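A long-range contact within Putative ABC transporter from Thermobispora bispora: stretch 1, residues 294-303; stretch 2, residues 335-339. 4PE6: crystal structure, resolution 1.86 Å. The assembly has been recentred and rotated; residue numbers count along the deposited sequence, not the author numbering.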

ATOM      1  N   LYS A 294      18.422  10.728   0.126  1.00 47.03           N
ATOM      2  CA  LYS A 294      18.536  11.699  -0.966  1.00 49.67           C
ATOM      3  C   LYS A 294      17.201  12.140  -1.585  1.00 48.57           C
ATOM      4  O   LYS A 294      17.134  13.216  -2.188  1.00 49.86           O
ATOM      5  N   ASP A 295      16.158  11.314  -1.460  1.00 45.77           N
ATOM      6  CA  ASP A 295      14.836  11.636  -2.021  1.00 44.44           C
ATOM      7  C   ASP A 295      13.869  12.316  -1.037  1.00 42.46           C
ATOM      8  O   ASP A 295      12.798  12.765  -1.454  1.00 41.77           O
ATOM      9  N   ARG A 296      14.219  12.383   0.247  1.00 40.91           N
ATOM     10  CA  ARG A 296      13.303  12.919   1.277  1.00 40.16           C
ATOM     11  C   ARG A 296      12.815  14.328   0.995  1.00 40.10           C
ATOM     12  O   ARG A 296      11.611  14.590   0.955  1.00 37.38           O
ATOM     13  N   ASP A 297      13.762  15.241   0.814  1.00 41.67           N
ATOM     14  CA  ASP A 297      13.410  16.648   0.649  1.00 42.96           C
ATOM     15  C   ASP A 297      12.614  16.861  -0.640  1.00 41.70           C
ATOM     16  O   ASP A 297      11.646  17.624  -0.657  1.00 41.95           O
ATOM     17  N   THR A 298      13.007  16.173  -1.706  1.00 40.99           N
ATOM     18  CA  THR A 298      12.278  16.253  -2.971  1.00 40.93           C
ATOM     19  C   THR A 298      10.802  15.886  -2.729  1.00 37.49           C
ATOM     20  O   THR A 298       9.900  16.637  -3.083  1.00 36.95           O
ATOM     21  N   TRP A 299      10.548  14.732  -2.106  1.00 34.82           N
ATOM     22  CA  TRP A 299       9.170  14.360  -1.786  1.00 32.54           C
ATOM     23  C   TRP A 299       8.509  15.364  -0.837  1.00 33.22           C
ATOM     24  O   TRP A 299       7.385  15.794  -1.077  1.00 32.47           O
ATOM     25  N   ALA A 300       9.219  15.738   0.221  1.00 34.21           N
ATOM     26  CA  ALA A 300       8.679  16.670   1.218  1.00 36.19           C
ATOM     27  C   ALA A 300       8.296  18.021   0.613  1.00 38.42           C
ATOM     28  O   ALA A 300       7.395  18.681   1.107  1.00 39.99           O
ATOM     29  N   SER A 301       8.954  18.412  -0.473  1.00 40.40           N
ATOM     30  CA  SER A 301       8.639  19.665  -1.140  1.00 42.73           C
ATOM     31  C   SER A 301       7.280  19.629  -1.803  1.00 42.74           C
ATOM     32  O   SER A 301       6.640  20.665  -1.943  1.00 43.51           O
ATOM     33  N   VAL A 302       6.842  18.444  -2.231  1.00 40.95           N
ATOM     34  CA  VAL A 302       5.600  18.341  -2.994  1.00 40.59           C
ATOM     35  C   VAL A 302       4.409  17.839  -2.189  1.00 38.95           C
ATOM     36  O   VAL A 302       3.288  18.231  -2.470  1.00 40.82           O
ATOM     37  N   LEU A 303       4.634  16.993  -1.195  1.00 36.77           N
ATOM     38  CA  LEU A 303       3.520  16.342  -0.507  1.00 35.02           C
ATOM     39  C   LEU A 303       2.917  17.230   0.553  1.00 35.81           C
ATOM     40  O   LEU A 303       3.635  17.787   1.378  1.00 35.51           O
ATOM     41  N   PRO A 335       8.991   9.413 -12.313  1.00 66.57           N
ATOM     42  CA  PRO A 335       9.632  10.573 -11.743  1.00 65.77           C
ATOM     43  C   PRO A 335       8.899  11.026 -10.497  1.00 64.29           C
ATOM     44  O   PRO A 335       7.679  10.869 -10.389  1.00 64.67           O
ATOM     45  N   ILE A 336       9.649  11.579  -9.557  1.00 62.56           N
ATOM     46  CA  ILE A 336       9.051  12.211  -8.404  1.00 62.74           C
ATOM     47  C   ILE A 336       8.401  13.475  -8.944  1.00 65.54           C
ATOM     48  O   ILE A 336       9.061  14.254  -9.632  1.00 66.92           O
ATOM     49  N   PRO A 337       7.102  13.669  -8.672  1.00 68.02           N
ATOM     50  CA  PRO A 337       6.491  14.904  -9.163  1.00 72.24           C
ATOM     51  C   PRO A 337       7.117  16.118  -8.476  1.00 73.49           C
ATOM     52  O   PRO A 337       7.428  16.038  -7.287  1.00 70.55           O
ATOM     53  N   SER A 338       7.335  17.205  -9.219  1.00 77.29           N
ATOM     54  CA  SER A 338       7.723  18.492  -8.612  1.00 80.34           C
ATOM     55  C   SER A 338       6.488  19.379  -8.388  1.00 86.05           C
ATOM     56  O   SER A 338       6.583  20.436  -7.760  1.00 88.54           O
ATOM     57  N   THR A 339       5.337  18.928  -8.893  1.00 88.57           N
ATOM     58  CA  THR A 339       4.060  19.618  -8.708  1.00 95.13           C
ATOM     59  C   THR A 339       2.927  18.608  -8.532  1.00 95.43           C
ATOM     60  O   THR A 339       2.277  18.566  -7.488  1.00 97.11           O
TER

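A chain segment without regular secondary structure can be held against a helix without a single hydrogen bond passing between them, provided that a few side chains fit closely. The contact between residues 294-303 and 335-339 of this putative ABC transporter is a compact example. The first stretch is largely helical, the second has no regular helix or strand, and together they bury 320 Å², most of it through Ile-336, Val-302 and Trp-299.

Ile-336 gives up the largest share, 97 Å². Its CA-to-CB bond points toward the helix, and with chi1 in m and chi2 in t the side chain touches Asp-295, Thr-298 and Trp-299. The methyl CG2 sits over one face of the Trp-299 indole, 3.8 Å from the centroid of the six-membered ring and only 12° off the ring normal, the geometry of a CH-pi contact. The other branch extends along the helix, so that CD1 of Ile-336 comes within 3.4 Å of OG1 of Thr-298 and 4.0 Å of OD1 of Asp-295. Neither approach is a hydrogen bond; both are treated here as van der Waals contacts. The hydroxyl of Thr-298, in rotamer p, is instead satisfied within its own helix, where OG1 donates to O of Asp-295 at 2.8 Å.

Trp-299 shows how a side chain can leave its backbone sideways and still meet the partner. Its chi1 of -82° (m) and chi2 of 112° bring the far end of the indole nearer to the second stretch, where CH2 of Trp-299 packs 3.6 Å from CD of Pro-337. One flat, buried ring thus serves two consecutive residues, the isoleucine over its face and the proline at an oblique angle.

Val-302, one turn further along, points toward the second stretch in rotamer m and is covered over 69 Å². Here the partner is mainly backbone: CG1 of Val-302 lies 3.0 Å from O of Pro-337, a tight approach for a methyl and a carbonyl, 3.3 Å from C of Ser-338 and 3.9 Å from N of Thr-339. The side chains of Ser-338 and Thr-339 start away from the helix, so what these residues contribute near the valine is chiefly main chain. Both are poorly ordered, and their positions call for some caution.

Ser-301 makes a local bond similar to that of Thr-298: its OG donates to O of Asp-297 at 2.8 Å, within the first stretch. The contact therefore rests on close packing, largely of apolar side chains, with no hydrogen bond between the two stretches.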

ATOM      1  CB  LYS A 294      19.443  11.136  -2.063  1.00 53.13           C
ATOM      2  CG  LYS A 294      18.928   9.850  -2.694  1.00 53.40           C
ATOM      3  CD  LYS A 294      20.056   8.864  -2.959  1.00 56.17           C
ATOM      4  CE  LYS A 294      19.513   7.553  -3.513  1.00 56.26           C
ATOM      5  NZ  LYS A 294      18.834   7.734  -4.829  1.00 56.51           N
ATOM      6  CB  ASP A 295      14.170  10.365  -2.558  1.00 44.44           C
ATOM      7  CG  ASP A 295      14.991   9.683  -3.642  1.00 46.80           C
ATOM      8  OD1 ASP A 295      15.589  10.396  -4.467  1.00 48.58           O
ATOM      9  OD2 ASP A 295      15.039   8.434  -3.664  1.00 48.64           O
ATOM     10  CB  ARG A 296      13.967  12.940   2.648  1.00 41.36           C
ATOM     11  CG  ARG A 296      14.119  11.577   3.285  1.00 42.18           C
ATOM     12  CD  ARG A 296      15.216  11.555   4.339  1.00 44.36           C
ATOM     13  NE  ARG A 296      14.977  12.515   5.413  1.00 47.13           N
ATOM     14  CZ  ARG A 296      15.691  12.597   6.537  1.00 48.75           C
ATOM     15  NH1 ARG A 296      16.703  11.763   6.772  1.00 49.62           N
ATOM     16  NH2 ARG A 296      15.371  13.516   7.441  1.00 49.92           N
ATOM     17  CB  ASP A 297      14.662  17.529   0.683  1.00 46.10           C
ATOM     18  CG  ASP A 297      15.444  17.387   1.987  1.00 46.71           C
ATOM     19  OD1 ASP A 297      14.848  17.085   3.044  1.00 45.67           O
ATOM     20  OD2 ASP A 297      16.673  17.584   1.955  1.00 50.07           O
ATOM     21  CB  THR A 298      12.884  15.355  -4.086  1.00 42.26           C
ATOM     22  OG1 THR A 298      12.460  13.996  -3.904  1.00 44.50           O
ATOM     23  CG2 THR A 298      14.407  15.401  -4.100  1.00 44.16           C
ATOM     24  CB  TRP A 299       9.100  12.957  -1.184  1.00 30.13           C
ATOM     25  CG  TRP A 299       9.119  11.870  -2.204  1.00 29.04           C
ATOM     26  CD1 TRP A 299      10.119  10.966  -2.428  1.00 29.06           C
ATOM     27  CD2 TRP A 299       8.076  11.558  -3.137  1.00 28.06           C
ATOM     28  NE1 TRP A 299       9.749  10.093  -3.439  1.00 28.74           N
ATOM     29  CE2 TRP A 299       8.507  10.446  -3.894  1.00 28.03           C
ATOM     30  CE3 TRP A 299       6.818  12.105  -3.398  1.00 27.76           C
ATOM     31  CZ2 TRP A 299       7.721   9.873  -4.896  1.00 27.51           C
ATOM     32  CZ3 TRP A 299       6.041  11.550  -4.402  1.00 27.44           C
ATOM     33  CH2 TRP A 299       6.493  10.438  -5.137  1.00 27.07           C
ATOM     34  CB  ALA A 300       9.665  16.869   2.356  1.00 36.73           C
ATOM     35  CB  SER A 301       9.690  19.984  -2.195  1.00 44.45           C
ATOM     36  OG  SER A 301      10.937  20.191  -1.572  1.00 45.86           O
ATOM     37  CB  VAL A 302       5.753  17.477  -4.272  1.00 40.63           C
ATOM     38  CG1 VAL A 302       6.664  18.176  -5.268  1.00 42.97           C
ATOM     39  CG2 VAL A 302       6.264  16.075  -3.961  1.00 38.74           C
ATOM     40  CB  LEU A 303       3.980  15.067   0.194  1.00 32.41           C
ATOM     41  CG  LEU A 303       4.653  14.015  -0.671  1.00 31.31           C
ATOM     42  CD1 LEU A 303       5.196  12.935   0.243  1.00 29.94           C
ATOM     43  CD2 LEU A 303       3.691  13.451  -1.703  1.00 30.46           C
ATOM     44  CB  PRO A 335       9.503  11.613 -12.855  1.00 67.82           C
ATOM     45  CG  PRO A 335       8.222  11.263 -13.532  1.00 69.48           C
ATOM     46  CD  PRO A 335       7.999   9.784 -13.341  1.00 68.30           C
ATOM     47  CB  ILE A 336      10.098  12.563  -7.331  1.00 60.73           C
ATOM     48  CG1 ILE A 336      10.800  11.291  -6.843  1.00 59.36           C
ATOM     49  CG2 ILE A 336       9.440  13.299  -6.168  1.00 60.96           C
ATOM     50  CD1 ILE A 336      12.141  11.524  -6.185  1.00 59.02           C
ATOM     51  CB  PRO A 337       5.011  14.772  -8.756  1.00 75.39           C
ATOM     52  CG  PRO A 337       4.841  13.404  -8.183  1.00 73.05           C
ATOM     53  CD  PRO A 337       6.195  12.898  -7.803  1.00 68.23           C
ATOM     54  CB  SER A 338       8.767  19.218  -9.465  1.00 82.57           C
ATOM     55  OG  SER A 338       8.246  19.547 -10.737  1.00 86.88           O
ATOM     56  CB  THR A 339       3.737  20.542  -9.903  1.00102.13           C
ATOM     57  OG1 THR A 339       2.482  21.197  -9.680  1.00109.82           O
ATOM     58  CG2 THR A 339       3.678  19.757 -11.223  1.00100.48           C
TER